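Side-chain contact in putative mRNA export protein (PDB 4WP2), which probably takes part in exporting mRNA from the nucleus to the cytoplasm, this chain being its C-terminal UBA domain: residues A[11-16]-A[34-39]. Residues are numbered along the deposited sequence; the frame is centred on the assembly and turned at random.
Sequences AEVSRR and WNLELA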
ATOM      1  N   ALA A  11      16.181 -30.433  14.625  1.00 24.68           N
ATOM      2  CA  ALA A  11      16.784 -29.382  15.429  1.00 23.98           C
ATOM      3  C   ALA A  11      16.503 -29.610  16.907  1.00 24.00           C
ATOM      4  O   ALA A  11      17.381 -29.394  17.746  1.00 23.48           O
ATOM      5  CB  ALA A  11      16.264 -28.005  14.999  1.00 26.65           C
ATOM      6  N   GLU A  12      15.296 -30.072  17.225  1.00 21.85           N
ATOM      7  CA  GLU A  12      14.933 -30.295  18.617  1.00 24.88           C
ATOM      8  C   GLU A  12      15.687 -31.479  19.212  1.00 23.14           C
ATOM      9  O   GLU A  12      16.137 -31.417  20.360  1.00 22.76           O
ATOM     10  CB  GLU A  12      13.429 -30.515  18.765  1.00 23.26           C
ATOM     11  CG  GLU A  12      12.996 -30.682  20.209  1.00 24.05           C
ATOM     12  CD  GLU A  12      13.216 -29.433  21.051  1.00 35.95           C
ATOM     13  OE1 GLU A  12      13.572 -28.368  20.501  1.00 38.06           O
ATOM     14  OE2 GLU A  12      13.073 -29.534  22.284  1.00 36.10           O
ATOM     15  N   VAL A  13      15.812 -32.558  18.447  1.00 20.71           N
ATOM     16  CA  VAL A  13      16.565 -33.720  18.908  1.00 19.47           C
ATOM     17  C   VAL A  13      18.025 -33.326  19.145  1.00 21.80           C
ATOM     18  O   VAL A  13      18.622 -33.731  20.134  1.00 19.84           O
ATOM     19  CB  VAL A  13      16.479 -34.892  17.908  1.00 19.66           C
ATOM     20  CG1 VAL A  13      17.487 -35.984  18.237  1.00 18.28           C
ATOM     21  CG2 VAL A  13      15.067 -35.474  17.894  1.00 20.09           C
ATOM     22  N   SER A  14      18.580 -32.527  18.239  1.00 20.55           N
ATOM     23  CA  SER A  14      19.958 -32.060  18.359  1.00 22.81           C
ATOM     24  C   SER A  14      20.137 -31.230  19.627  1.00 22.99           C
ATOM     25  O   SER A  14      21.115 -31.393  20.352  1.00 23.31           O
ATOM     26  CB  SER A  14      20.354 -31.248  17.125  1.00 22.46           C
ATOM     27  OG  SER A  14      21.669 -30.730  17.242  1.00 22.48           O
ATOM     28  N   ARG A  15      19.185 -30.336  19.881  1.00 24.37           N
ATOM     29  CA  ARG A  15      19.229 -29.477  21.056  1.00 23.96           C
ATOM     30  C   ARG A  15      19.207 -30.302  22.340  1.00 25.37           C
ATOM     31  O   ARG A  15      19.934 -30.005  23.293  1.00 28.45           O
ATOM     32  CB  ARG A  15      18.053 -28.489  21.043  1.00 34.81           C
ATOM     33  CG  ARG A  15      18.102 -27.467  22.159  1.00 39.85           C
ATOM     34  CD  ARG A  15      16.893 -26.548  22.144  1.00 47.78           C
ATOM     35  NE  ARG A  15      15.670 -27.231  22.563  1.00 51.15           N
ATOM     36  CZ  ARG A  15      15.388 -27.546  23.824  1.00 53.22           C
ATOM     37  NH1 ARG A  15      16.249 -27.261  24.793  1.00 60.80           N
ATOM     38  NH2 ARG A  15      14.249 -28.157  24.118  1.00 44.83           N
ATOM     39  N   ARG A  16      18.351 -31.319  22.370  1.00 23.21           N
ATOM     40  CA  ARG A  16      18.169 -32.129  23.567  1.00 24.54           C
ATOM     41  C   ARG A  16      19.311 -33.132  23.801  1.00 27.35           C
ATOM     42  O   ARG A  16      19.738 -33.327  24.944  1.00 26.33           O
ATOM     43  CB  ARG A  16      16.849 -32.900  23.487  1.00 23.56           C
ATOM     44  CG  ARG A  16      15.605 -32.038  23.657  1.00 27.20           C
ATOM     45  CD  ARG A  16      15.408 -31.589  25.092  1.00 32.20           C
ATOM     46  NE  ARG A  16      15.011 -32.700  25.952  1.00 44.55           N
ATOM     47  CZ  ARG A  16      13.789 -33.219  25.998  1.00 49.79           C
ATOM     48  NH1 ARG A  16      12.833 -32.753  25.206  1.00 45.16           N
ATOM     49  NH2 ARG A  16      13.535 -34.226  26.821  1.00 50.46           N
ATOM     50  N   TRP A  34       9.369 -40.362  13.126  1.00 21.76           N
ATOM     51  CA  TRP A  34       9.409 -38.922  13.405  1.00 23.38           C
ATOM     52  C   TRP A  34       8.625 -38.511  14.652  1.00 27.10           C
ATOM     53  O   TRP A  34       8.391 -37.328  14.885  1.00 27.75           O
ATOM     54  CB  TRP A  34       8.918 -38.144  12.183  1.00 24.52           C
ATOM     55  CG  TRP A  34       9.836 -38.323  11.029  1.00 23.37           C
ATOM     56  CD1 TRP A  34       9.766 -39.285  10.071  1.00 22.79           C
ATOM     57  CD2 TRP A  34      10.979 -37.525  10.713  1.00 19.69           C
ATOM     58  NE1 TRP A  34      10.790 -39.134   9.173  1.00 22.41           N
ATOM     59  CE2 TRP A  34      11.557 -38.063   9.551  1.00 27.58           C
ATOM     60  CE3 TRP A  34      11.575 -36.409  11.308  1.00 27.43           C
ATOM     61  CZ2 TRP A  34      12.699 -37.521   8.962  1.00 30.19           C
ATOM     62  CZ3 TRP A  34      12.709 -35.871  10.724  1.00 21.82           C
ATOM     63  CH2 TRP A  34      13.256 -36.425   9.564  1.00 24.50           C
ATOM     64  N   ASN A  35       8.301 -39.489  15.489  1.00 26.13           N
ATOM     65  CA  ASN A  35       7.734 -39.225  16.803  1.00 27.00           C
ATOM     66  C   ASN A  35       8.864 -38.739  17.708  1.00 28.65           C
ATOM     67  O   ASN A  35       9.812 -39.487  17.971  1.00 26.75           O
ATOM     68  CB  ASN A  35       7.114 -40.491  17.388  1.00 25.82           C
ATOM     69  CG  ASN A  35       6.406 -40.247  18.710  1.00 30.17           C
ATOM     70  OD1 ASN A  35       7.028 -39.890  19.705  1.00 29.35           O
ATOM     71  ND2 ASN A  35       5.121 -40.578  18.754  1.00 37.79           N
ATOM     72  N   LEU A  36       8.771 -37.508  18.200  1.00 26.63           N
ATOM     73  CA  LEU A  36       9.873 -36.934  18.969  1.00 31.56           C
ATOM     74  C   LEU A  36      10.203 -37.740  20.213  1.00 28.38           C
ATOM     75  O   LEU A  36      11.373 -37.959  20.535  1.00 24.28           O
ATOM     76  CB  LEU A  36       9.563 -35.497  19.393  1.00 32.73           C
ATOM     77  CG  LEU A  36      10.703 -34.829  20.172  1.00 37.91           C
ATOM     78  CD1 LEU A  36      11.939 -34.649  19.292  1.00 42.99           C
ATOM     79  CD2 LEU A  36      10.265 -33.503  20.777  1.00 34.43           C
ATOM     80  N   GLU A  37       9.174 -38.143  20.945  1.00 27.62           N
ATOM     81  CA  GLU A  37       9.392 -38.863  22.188  1.00 29.31           C
ATOM     82  C   GLU A  37      10.056 -40.218  21.940  1.00 27.24           C
ATOM     83  O   GLU A  37      10.955 -40.611  22.670  1.00 26.94           O
ATOM     84  CB  GLU A  37       8.078 -39.037  22.948  1.00 36.04           C
ATOM     85  CG  GLU A  37       7.568 -37.741  23.569  1.00 52.22           C
ATOM     86  CD  GLU A  37       8.565 -37.119  24.541  1.00 61.83           C
ATOM     87  OE1 GLU A  37       9.087 -37.842  25.418  1.00 68.40           O
ATOM     88  OE2 GLU A  37       8.828 -35.903  24.423  1.00 60.93           O
ATOM     89  N   LEU A  38       9.615 -40.925  20.906  1.00 27.04           N
ATOM     90  CA  LEU A  38      10.178 -42.238  20.603  1.00 25.50           C
ATOM     91  C   LEU A  38      11.630 -42.110  20.130  1.00 25.06           C
ATOM     92  O   LEU A  38      12.460 -42.975  20.404  1.00 25.67           O
ATOM     93  CB  LEU A  38       9.341 -42.947  19.544  1.00 31.28           C
ATOM     94  CG  LEU A  38       7.965 -43.455  19.980  1.00 28.98           C
ATOM     95  CD1 LEU A  38       7.262 -44.096  18.799  1.00 30.20           C
ATOM     96  CD2 LEU A  38       8.035 -44.408  21.157  1.00 42.29           C
ATOM     97  N   ALA A  39      11.931 -41.027  19.418  1.00 24.62           N
ATOM     98  CA  ALA A  39      13.294 -40.753  18.982  1.00 22.38           C
ATOM     99  C   ALA A  39      14.223 -40.541  20.181  1.00 21.55           C
ATOM    100  O   ALA A  39      15.322 -41.107  20.244  1.00 23.57           O
ATOM    101  CB  ALA A  39      13.316 -39.525  18.055  1.00 22.71           C
TER
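L36 meets V13 and E12 with its two methyl branches. L36 CD1 packs against V13 CG2 at 3.5 Å, the valine and leucine side chains running alongside each other but pointing opposite ways. L36 CD2 lies 4.0 Å from E12 CG, where the glutamate passes nearly perpendicular to the leucine. A compact branched valine suits this buried place; its CG2 branch is set anti to its own carbonyl carbon, and the small methyl of A39 fits beside it, at a looser 4.4 Å from V13 CG2 to A39 CB. E12 offers its methylene to the leucine and its carboxylate to R15, in a salt bridge within helix 2-17. R15 NE reaches E12 OE1 at 3.2 Å, from above the carboxylate plane. R15 NH2 meets E12 OE2 at 2.6 Å on the syn side, tilted 21° from that plane. Were E12 an alanine, R15 would probably lose its carboxylate mate, and L36 CD2 the methylene beside it. Before L36, N35 is the N-cap, N35 OD1 accepting from L38 N at 3.0 Å. The contact joins the C-terminal part of helix 2-17 to the first turn of helix 36-46 in the three-helix core of this UBA-type domain, with S24 of helix 21-25 also touching V13.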